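Local atomic coordinates of PrhC (Penicillium brasilianum, PDB entry 5X9J), a protein that acts as an isomerase in the biosynthesis of paraherquonin, a fungal meroterpenoid with a highly congested hexacyclic skeleton. Residues B[55-60]-B[139-144]; B[60-65]-B[145-150]; B[108-113]-B[127-132]. All coordinates share one frame; numbering follows the deposited sequence.

Contact 1: residues B[55-60]-B[139-144]; sequences ESCLTY and ALVDGI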
loop_
_atom_site.group_PDB
_atom_site.type_symbol
_atom_site.label_atom_id
_atom_site.label_comp_id
_atom_site.label_asym_id
_atom_site.label_seq_id
_atom_site.Cartn_x
_atom_site.Cartn_y
_atom_site.Cartn_z
ATOM N N GLU B 55 -3.060 11.366 21.876
ATOM C CA GLU B 55 -3.957 12.487 21.602
ATOM C C GLU B 55 -3.636 13.164 20.274
ATOM O O GLU B 55 -4.537 13.691 19.614
ATOM C CB GLU B 55 -3.895 13.516 22.736
ATOM C CG GLU B 55 -4.727 13.146 23.964
ATOM C CD GLU B 55 -5.139 14.363 24.787
ATOM O OE1 GLU B 55 -4.941 15.508 24.309
ATOM O OE2 GLU B 55 -5.665 14.170 25.910
ATOM N N SER B 56 -2.371 13.171 19.868
ATOM C CA SER B 56 -1.970 13.843 18.641
ATOM C C SER B 56 -1.889 12.895 17.443
ATOM O O SER B 56 -1.373 13.288 16.395
ATOM C CB SER B 56 -0.629 14.552 18.845
ATOM O OG SER B 56 0.359 13.638 19.279
ATOM N N CYS B 57 -2.402 11.670 17.567
ATOM C CA CYS B 57 -2.291 10.697 16.486
ATOM C C CYS B 57 -2.943 11.217 15.209
ATOM O O CYS B 57 -4.042 11.772 15.233
ATOM C CB CYS B 57 -2.947 9.373 16.895
ATOM S SG CYS B 57 -2.711 8.027 15.683
ATOM N N LEU B 58 -2.269 11.017 14.087
ATOM C CA LEU B 58 -2.816 11.355 12.782
ATOM C C LEU B 58 -2.904 10.105 11.919
ATOM O O LEU B 58 -2.013 9.255 11.961
ATOM C CB LEU B 58 -1.950 12.411 12.080
ATOM C CG LEU B 58 -1.939 13.796 12.735
ATOM C CD1 LEU B 58 -0.922 14.703 12.053
ATOM C CD2 LEU B 58 -3.334 14.402 12.674
ATOM N N THR B 59 -3.972 10.011 11.126
ATOM C CA THR B 59 -4.170 8.943 10.152
ATOM C C THR B 59 -3.986 9.508 8.747
ATOM O O THR B 59 -4.663 10.470 8.372
ATOM C CB THR B 59 -5.565 8.322 10.283
ATOM O OG1 THR B 59 -5.743 7.811 11.605
ATOM C CG2 THR B 59 -5.741 7.174 9.275
ATOM N N TYR B 60 -3.091 8.907 7.976
ATOM C CA TYR B 60 -2.853 9.296 6.588
ATOM C C TYR B 60 -3.359 8.205 5.656
ATOM O O TYR B 60 -2.813 7.098 5.645
ATOM C CB TYR B 60 -1.366 9.521 6.318
ATOM C CG TYR B 60 -0.687 10.544 7.192
ATOM C CD1 TYR B 60 -0.266 10.214 8.469
ATOM C CD2 TYR B 60 -0.433 11.833 6.723
ATOM C CE1 TYR B 60 0.374 11.141 9.273
ATOM C CE2 TYR B 60 0.216 12.772 7.519
ATOM C CZ TYR B 60 0.610 12.414 8.798
ATOM O OH TYR B 60 1.249 13.320 9.615
ATOM N N ALA B 139 2.980 0.946 23.563
ATOM C CA ALA B 139 1.636 0.741 24.081
ATOM C C ALA B 139 0.579 1.507 23.309
ATOM O O ALA B 139 -0.592 1.113 23.340
ATOM C CB ALA B 139 1.561 1.133 25.559
ATOM N N LEU B 140 0.953 2.576 22.608
ATOM C CA LEU B 140 -0.016 3.399 21.906
ATOM C C LEU B 140 0.418 3.614 20.462
ATOM O O LEU B 140 1.588 3.466 20.106
ATOM C CB LEU B 140 -0.200 4.753 22.598
ATOM C CG LEU B 140 -0.785 4.711 24.012
ATOM C CD1 LEU B 140 -0.553 6.038 24.710
ATOM C CD2 LEU B 140 -2.267 4.411 23.955
ATOM N N VAL B 141 -0.544 3.991 19.633
ATOM C CA VAL B 141 -0.291 4.304 18.235
ATOM C C VAL B 141 -0.245 5.819 18.097
ATOM O O VAL B 141 -1.178 6.516 18.518
ATOM C CB VAL B 141 -1.365 3.683 17.323
ATOM C CG1 VAL B 141 -1.173 4.153 15.902
ATOM C CG2 VAL B 141 -1.312 2.134 17.406
ATOM N N ASP B 142 0.844 6.333 17.525
ATOM C CA ASP B 142 1.026 7.772 17.346
ATOM C C ASP B 142 0.904 8.209 15.893
ATOM O O ASP B 142 0.766 9.412 15.630
ATOM C CB ASP B 142 2.395 8.204 17.911
ATOM C CG ASP B 142 2.592 9.729 17.930
ATOM O OD1 ASP B 142 1.673 10.481 18.333
ATOM O OD2 ASP B 142 3.688 10.176 17.523
ATOM N N GLY B 143 0.944 7.272 14.948
ATOM C CA GLY B 143 0.760 7.574 13.544
ATOM C C GLY B 143 0.274 6.355 12.779
ATOM O O GLY B 143 0.673 5.229 13.078
ATOM N N ILE B 144 -0.604 6.572 11.802
ATOM C CA ILE B 144 -1.185 5.504 10.994
ATOM C C ILE B 144 -1.117 5.933 9.536
ATOM O O ILE B 144 -1.583 7.021 9.186
ATOM C CB ILE B 144 -2.650 5.215 11.384
ATOM C CG1 ILE B 144 -2.756 4.862 12.865
ATOM C CG2 ILE B 144 -3.242 4.096 10.509
ATOM C CD1 ILE B 144 -4.151 5.093 13.453
HETATM O O HOH W 1 1.040 12.814 15.981
HETATM O O HOH W 2 0.920 11.363 14.120
#
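Thr59 pairs with Ile144 as parallel neighbours, the strand segments 57-60 and 141-144 crossing at 21° with their axes 4.8 Å apart at closest approach. They are the parallel pair of the curved mixed sheet, consistent with the NTF2-like alpha+beta fold expected for this isomerase family. Ile144 is gripped through both of its backbone polar atoms. Its N donates to Leu58 O at 3.0 Å, and its O accepts from Tyr60 N at 2.7 Å in a nearly straight bond (172° at the hydrogen). The same Ile144 O also sits in the plane of the Tyr60 ring, at its edge, 3.5 Å from CD1.

Nearer the strand starts the direct pairing gives way to solvent. Water 2 accepts from Leu58 N at 3.2 Å and donates to Asp142 O at 2.5 Å. On their other side Asp142 and Gly143 both face Gln133, which makes a classic beta bulge.

Thr59 and Ile144 lie side by side on one face of the sheet. Ile144 CG1 is anti to the carbonyl carbon (chi1 -57°). This turns CD1 back toward the strand start, where it meets Thr59 OG1 at 3.7 Å and Cys57 SG at 4.0 Å. Cys57 SG also packs against Val141 CG1. Helix 26-43 covers this patch, with Leu33 on Val141 and Phe37 on Ile144. Asp142 OD1 comes near Ser56 OG, but its main partner is Thr54, whose OG1 is hydrogen-bonded to it.

Contact 2: residues B[60-65]-B[145-150]; sequences YQCCPS and WEFFDA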
loop_
_atom_site.group_PDB
_atom_site.type_symbol
_atom_site.label_atom_id
_atom_site.label_comp_id
_atom_site.label_asym_id
_atom_site.label_seq_id
_atom_site.Cartn_x
_atom_site.Cartn_y
_atom_site.Cartn_z
ATOM N N TYR B 60 -3.091 8.907 7.976
ATOM C CA TYR B 60 -2.853 9.296 6.588
ATOM C C TYR B 60 -3.359 8.205 5.656
ATOM O O TYR B 60 -2.813 7.098 5.645
ATOM C CB TYR B 60 -1.366 9.521 6.318
ATOM C CG TYR B 60 -0.687 10.544 7.192
ATOM C CD1 TYR B 60 -0.266 10.214 8.469
ATOM C CD2 TYR B 60 -0.433 11.833 6.723
ATOM C CE1 TYR B 60 0.374 11.141 9.273
ATOM C CE2 TYR B 60 0.216 12.772 7.519
ATOM C CZ TYR B 60 0.610 12.414 8.798
ATOM O OH TYR B 60 1.249 13.320 9.615
ATOM N N GLN B 61 -4.368 8.517 4.856
ATOM C CA GLN B 61 -4.721 7.653 3.740
ATOM C C GLN B 61 -3.796 7.995 2.577
ATOM O O GLN B 61 -3.595 9.171 2.268
ATOM C CB GLN B 61 -6.189 7.849 3.348
ATOM C CG GLN B 61 -7.159 7.699 4.519
ATOM C CD GLN B 61 -7.255 6.269 5.012
ATOM O OE1 GLN B 61 -7.194 6.001 6.217
ATOM N NE2 GLN B 61 -7.409 5.336 4.078
ATOM N N CYS B 62 -3.222 6.976 1.942
ATOM C CA CYS B 62 -2.109 7.187 1.024
ATOM C C CYS B 62 -2.437 6.864 -0.434
ATOM O O CYS B 62 -1.520 6.679 -1.236
ATOM C CB CYS B 62 -0.904 6.369 1.481
ATOM S SG CYS B 62 -0.242 6.918 3.076
ATOM N N CYS B 63 -3.712 6.782 -0.803
ATOM C CA CYS B 63 -4.057 6.658 -2.211
ATOM C C CYS B 63 -4.440 8.029 -2.736
ATOM O O CYS B 63 -5.466 8.581 -2.308
ATOM C CB CYS B 63 -5.198 5.664 -2.420
ATOM S SG CYS B 63 -4.722 3.968 -1.979
ATOM N N PRO B 64 -3.669 8.615 -3.654
ATOM C CA PRO B 64 -3.955 9.992 -4.089
ATOM C C PRO B 64 -5.254 10.140 -4.856
ATOM O O PRO B 64 -5.688 11.278 -5.071
ATOM C CB PRO B 64 -2.747 10.343 -4.975
ATOM C CG PRO B 64 -2.196 9.015 -5.420
ATOM C CD PRO B 64 -2.441 8.072 -4.258
ATOM N N SER B 65 -5.881 9.043 -5.290
ATOM C CA SER B 65 -7.212 9.149 -5.885
ATOM C C SER B 65 -8.257 9.586 -4.870
ATOM O O SER B 65 -9.359 9.985 -5.257
ATOM C CB SER B 65 -7.632 7.808 -6.491
ATOM O OG SER B 65 -6.878 7.570 -7.659
ATOM N N TRP B 145 -0.534 5.084 8.694
ATOM C CA TRP B 145 -0.573 5.247 7.247
ATOM C C TRP B 145 -1.302 4.046 6.671
ATOM O O TRP B 145 -1.007 2.907 7.048
ATOM C CB TRP B 145 0.839 5.346 6.659
ATOM C CG TRP B 145 1.584 6.565 7.135
ATOM C CD1 TRP B 145 1.769 7.738 6.450
ATOM C CD2 TRP B 145 2.225 6.735 8.410
ATOM N NE1 TRP B 145 2.492 8.624 7.227
ATOM C CE2 TRP B 145 2.788 8.034 8.427
ATOM C CE3 TRP B 145 2.379 5.919 9.536
ATOM C CZ2 TRP B 145 3.491 8.533 9.528
ATOM C CZ3 TRP B 145 3.081 6.410 10.626
ATOM C CH2 TRP B 145 3.630 7.711 10.614
ATOM N N GLU B 146 -2.242 4.288 5.767
ATOM C CA GLU B 146 -3.004 3.192 5.189
ATOM C C GLU B 146 -2.997 3.267 3.674
ATOM O O GLU B 146 -3.270 4.322 3.097
ATOM C CB GLU B 146 -4.455 3.177 5.684
ATOM C CG GLU B 146 -5.266 2.083 4.982
ATOM C CD GLU B 146 -6.710 1.940 5.471
ATOM O OE1 GLU B 146 -7.032 0.848 5.997
ATOM O OE2 GLU B 146 -7.517 2.895 5.310
ATOM N N PHE B 147 -2.696 2.142 3.044
ATOM C CA PHE B 147 -2.904 1.922 1.621
ATOM C C PHE B 147 -4.021 0.912 1.447
ATOM O O PHE B 147 -4.083 -0.077 2.176
ATOM C CB PHE B 147 -1.656 1.361 0.951
ATOM C CG PHE B 147 -0.537 2.320 0.884
ATOM C CD1 PHE B 147 0.230 2.584 2.008
ATOM C CD2 PHE B 147 -0.249 2.967 -0.307
ATOM C CE1 PHE B 147 1.279 3.492 1.948
ATOM C CE2 PHE B 147 0.790 3.864 -0.385
ATOM C CZ PHE B 147 1.559 4.132 0.748
ATOM N N PHE B 148 -4.890 1.142 0.479
ATOM C CA PHE B 148 -5.979 0.214 0.229
ATOM C C PHE B 148 -6.132 0.125 -1.274
ATOM O O PHE B 148 -5.508 0.883 -2.016
ATOM C CB PHE B 148 -7.286 0.685 0.897
ATOM C CG PHE B 148 -7.624 2.110 0.570
ATOM C CD1 PHE B 148 -7.117 3.146 1.336
ATOM C CD2 PHE B 148 -8.386 2.418 -0.545
ATOM C CE1 PHE B 148 -7.390 4.462 1.012
ATOM C CE2 PHE B 148 -8.659 3.723 -0.878
ATOM C CZ PHE B 148 -8.171 4.754 -0.097
ATOM N N ASP B 149 -6.962 -0.803 -1.732
ATOM C CA ASP B 149 -7.256 -0.888 -3.157
ATOM C C ASP B 149 -8.274 0.188 -3.480
ATOM O O ASP B 149 -9.431 0.122 -3.038
ATOM C CB ASP B 149 -7.763 -2.273 -3.539
ATOM C CG ASP B 149 -7.924 -2.437 -5.050
ATOM O OD1 ASP B 149 -7.309 -3.371 -5.600
ATOM O OD2 ASP B 149 -8.653 -1.635 -5.678
ATOM N N ALA B 150 -7.844 1.190 -4.244
ATOM C CA ALA B 150 -8.694 2.341 -4.496
ATOM C C ALA B 150 -9.847 1.993 -5.424
ATOM O O ALA B 150 -10.884 2.663 -5.395
ATOM C CB ALA B 150 -7.863 3.491 -5.080
#
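Tyr60 with Trp145 and Gln61 with Glu146 are the last two bridges of the parallel ladder between strands 57-61 and 141-148. Beyond them 62-65 leaves the sheet as a loop, while the other segment leads to Asp149, the N-cap of helix 150-162. Glu146 binds segment 60-65 through both of its backbone polar atoms: its N donates to Tyr60 O at 2.9 Å, and its O accepts from Cys62 N at 2.9 Å.

The Tyr60 and Trp145 side chains run side by side in the same direction. Their rings are nearly parallel (4°) but slid apart, with the Tyr60 centroid 4.5 Å from that of the Trp145 five-membered ring. The overlap is small, and the closest pair is Tyr60 CD1 over Trp145 NE1 at 3.4 Å.

On the opposite face Gln61 is bent at chi2 (-70°), which brings its amide alongside the extended Glu146 chain. Gln61 NE2 donates to Glu146 OE2 at 2.7 Å. The carboxylate oxygen lies in the amide plane and offers its anti lone pair, while the two flat groups stand 81° apart. The Gln61 side chain also crosses that of Phe148 at about a right angle, with NE2 near Phe148 CE1.

Both cysteines meet aromatic side chains. Cys62 CB lies over a face of Phe147, 3.5 Å from the ring centroid, in a CH-pi contact, and Cys62 SG reaches the edge of Trp145, 4.0 Å from CD1. The loop also belongs to the dimer interface: Ser65 OG is hydrogen-bonded to Asp149 OD1 of the second subunit. Two residues before Ser65, Cys63 SG sits over the centre of the Phe148 ring, 3.9 Å from the centroid.

Contact 3: residues B[108-113]-B[127-132]; sequences KIAFRA and ENLVIL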
loop_
_atom_site.group_PDB
_atom_site.type_symbol
_atom_site.label_atom_id
_atom_site.label_comp_id
_atom_site.label_asym_id
_atom_site.label_seq_id
_atom_site.Cartn_x
_atom_site.Cartn_y
_atom_site.Cartn_z
ATOM N N LYS B 108 8.260 1.153 14.579
ATOM C CA LYS B 108 7.327 1.152 13.460
ATOM C C LYS B 108 7.064 -0.279 13.011
ATOM O O LYS B 108 7.928 -1.152 13.124
ATOM C CB LYS B 108 7.869 1.932 12.262
ATOM C CG LYS B 108 7.717 3.442 12.309
ATOM C CD LYS B 108 8.578 4.045 11.188
ATOM C CE LYS B 108 8.022 5.369 10.683
ATOM N NZ LYS B 108 8.247 6.517 11.604
ATOM N N ILE B 109 5.876 -0.503 12.456
ATOM C CA ILE B 109 5.556 -1.811 11.909
ATOM C C ILE B 109 4.670 -1.622 10.690
ATOM O O ILE B 109 3.744 -0.805 10.690
ATOM C CB ILE B 109 4.905 -2.715 12.984
ATOM C CG1 ILE B 109 4.621 -4.114 12.422
ATOM C CG2 ILE B 109 3.640 -2.062 13.576
ATOM C CD1 ILE B 109 4.331 -5.175 13.536
ATOM N N ALA B 110 4.971 -2.369 9.637
ATOM C CA ALA B 110 4.159 -2.368 8.432
ATOM C C ALA B 110 3.589 -3.766 8.261
ATOM O O ALA B 110 4.320 -4.749 8.383
ATOM C CB ALA B 110 4.975 -1.969 7.199
ATOM N N PHE B 111 2.288 -3.857 7.992
ATOM C CA PHE B 111 1.683 -5.167 7.832
ATOM C C PHE B 111 0.577 -5.107 6.794
ATOM O O PHE B 111 -0.038 -4.065 6.573
ATOM C CB PHE B 111 1.133 -5.705 9.162
ATOM C CG PHE B 111 0.129 -4.796 9.828
ATOM C CD1 PHE B 111 -1.231 -4.959 9.606
ATOM C CD2 PHE B 111 0.550 -3.799 10.696
ATOM C CE1 PHE B 111 -2.157 -4.142 10.246
ATOM C CE2 PHE B 111 -0.355 -2.974 11.320
ATOM C CZ PHE B 111 -1.723 -3.155 11.108
ATOM N N ARG B 112 0.339 -6.243 6.159
ATOM C CA ARG B 112 -0.773 -6.400 5.241
ATOM C C ARG B 112 -2.025 -6.783 6.014
ATOM O O ARG B 112 -1.962 -7.554 6.977
ATOM C CB ARG B 112 -0.454 -7.469 4.200
ATOM C CG ARG B 112 0.696 -7.120 3.271
ATOM C CD ARG B 112 0.901 -8.262 2.280
ATOM N NE ARG B 112 -0.158 -8.288 1.272
ATOM C CZ ARG B 112 -0.259 -9.216 0.325
ATOM N NH1 ARG B 112 0.622 -10.211 0.270
ATOM N NH2 ARG B 112 -1.240 -9.145 -0.564
ATOM N N ALA B 113 -3.162 -6.230 5.599
ATOM C CA ALA B 113 -4.424 -6.502 6.261
ATOM C C ALA B 113 -5.513 -6.639 5.210
ATOM O O ALA B 113 -5.368 -6.196 4.065
ATOM C CB ALA B 113 -4.781 -5.398 7.265
ATOM N N GLU B 127 -8.216 -4.926 0.636
ATOM C CA GLU B 127 -6.938 -5.370 1.160
ATOM C C GLU B 127 -6.050 -4.146 1.307
ATOM O O GLU B 127 -6.146 -3.191 0.528
ATOM C CB GLU B 127 -6.294 -6.427 0.256
ATOM C CG GLU B 127 -7.080 -7.755 0.252
ATOM C CD GLU B 127 -6.629 -8.726 -0.829
ATOM O OE1 GLU B 127 -5.442 -8.683 -1.227
ATOM O OE2 GLU B 127 -7.466 -9.538 -1.283
ATOM N N ASN B 128 -5.209 -4.168 2.333
ATOM C CA ASN B 128 -4.603 -2.947 2.835
ATOM C C ASN B 128 -3.138 -3.192 3.160
ATOM O O ASN B 128 -2.702 -4.325 3.369
ATOM C CB ASN B 128 -5.332 -2.443 4.105
ATOM C CG ASN B 128 -6.854 -2.309 3.903
ATOM O OD1 ASN B 128 -7.381 -1.203 3.769
ATOM N ND2 ASN B 128 -7.559 -3.445 3.884
ATOM N N LEU B 129 -2.386 -2.101 3.222
ATOM C CA LEU B 129 -1.075 -2.085 3.859
ATOM C C LEU B 129 -1.133 -0.991 4.915
ATOM O O LEU B 129 -1.497 0.148 4.610
ATOM C CB LEU B 129 0.044 -1.842 2.840
ATOM C CG LEU B 129 1.511 -2.081 3.274
ATOM C CD1 LEU B 129 2.017 -0.997 4.235
ATOM C CD2 LEU B 129 1.715 -3.434 3.880
ATOM N N VAL B 130 -0.825 -1.342 6.155
ATOM C CA VAL B 130 -0.909 -0.404 7.266
ATOM C C VAL B 130 0.491 -0.226 7.827
ATOM O O VAL B 130 1.208 -1.208 8.032
ATOM C CB VAL B 130 -1.874 -0.891 8.363
ATOM C CG1 VAL B 130 -1.865 0.087 9.558
ATOM C CG2 VAL B 130 -3.305 -1.037 7.803
ATOM N N ILE B 131 0.886 1.019 8.072
ATOM C CA ILE B 131 2.088 1.302 8.844
ATOM C C ILE B 131 1.659 1.963 10.143
ATOM O O ILE B 131 0.895 2.933 10.125
ATOM C CB ILE B 131 3.062 2.209 8.076
ATOM C CG1 ILE B 131 3.496 1.546 6.765
ATOM C CG2 ILE B 131 4.280 2.543 8.967
ATOM C CD1 ILE B 131 4.419 2.451 5.898
ATOM N N LEU B 132 2.158 1.460 11.264
ATOM C CA LEU B 132 1.922 2.088 12.554
ATOM C C LEU B 132 3.219 2.670 13.095
ATOM O O LEU B 132 4.269 2.028 13.038
ATOM C CB LEU B 132 1.357 1.097 13.573
ATOM C CG LEU B 132 0.065 0.382 13.177
ATOM C CD1 LEU B 132 -0.325 -0.639 14.256
ATOM C CD2 LEU B 132 -1.062 1.380 12.955
HETATM O O HOH W 3 -3.285 -7.204 -0.772
HETATM O O HOH W 4 -2.466 -6.526 1.630
#
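Phe111 lays one ring face on Val130, with CZ 3.6 Å from Val130 CB in a CH-pi contact. Leu132 comes to the ring edge, its CD1 3.8 Å from Phe111 CE2. The ring gets there because CG stands between the backbone N and the carbonyl carbon (chi1 57°), leaning toward the neighbouring strand. Replacing Phe111 with an alanine would probably leave Val130 and Leu132 without their shared partner and open a gap beneath helix 26-43, whose Ala34 and Cys38 also touch the ring. Ile109 CG2 continues this face, 3.9 Å from Leu132 CB.

The segments belong to the antiparallel hairpin of strands 108-119 and 124-134, and cross here at 162°. Phe111 and Val130 form a hydrogen-bonded pair in its middle; Val130 N points almost straight at Phe111 O (2.9 Å, 176°). On the other face Ala110 CB meets Ile131 CG1 at 3.8 Å, and Leu129 and Ile131 pack on Leu129 of the second subunit.

Arg112 marks the polar edge. Its CG touches Leu129 CD2, and its guanidinium holds two waters in its plane. Water 4 accepts from Arg112 NE at 2.9 Å and donates to Asn128 O. Water 3 accepts from Arg112 NH2 and donates to Glu127 OE1 at 2.7 Å, bridging opposite charges that do not meet directly. Arg112 NH1 turns to Asp96 in a salt bridge.

In the fold
All three contacts lie in one curved mixed sheet. Contacts 1 and 2 are successive parts of the same parallel pair, strands 57-61 and 141-148, with centres about 16 Å apart and Tyr60 in common. Contact 3 lies in the hairpin 108-119/124-134; its centre is about 14 Å from that of contact 1 and about 11 Å from that of contact 2. Its two strands come between the paired strands in the chain. Strand 141-148 lies between two others, parallel to 57-61 and antiparallel to 124-134. Leu132 packs on Val141 and Ile144 of contact 1. Contacts 2 and 3 also touch the second subunit, so this part of the sheet helps form the homodimer.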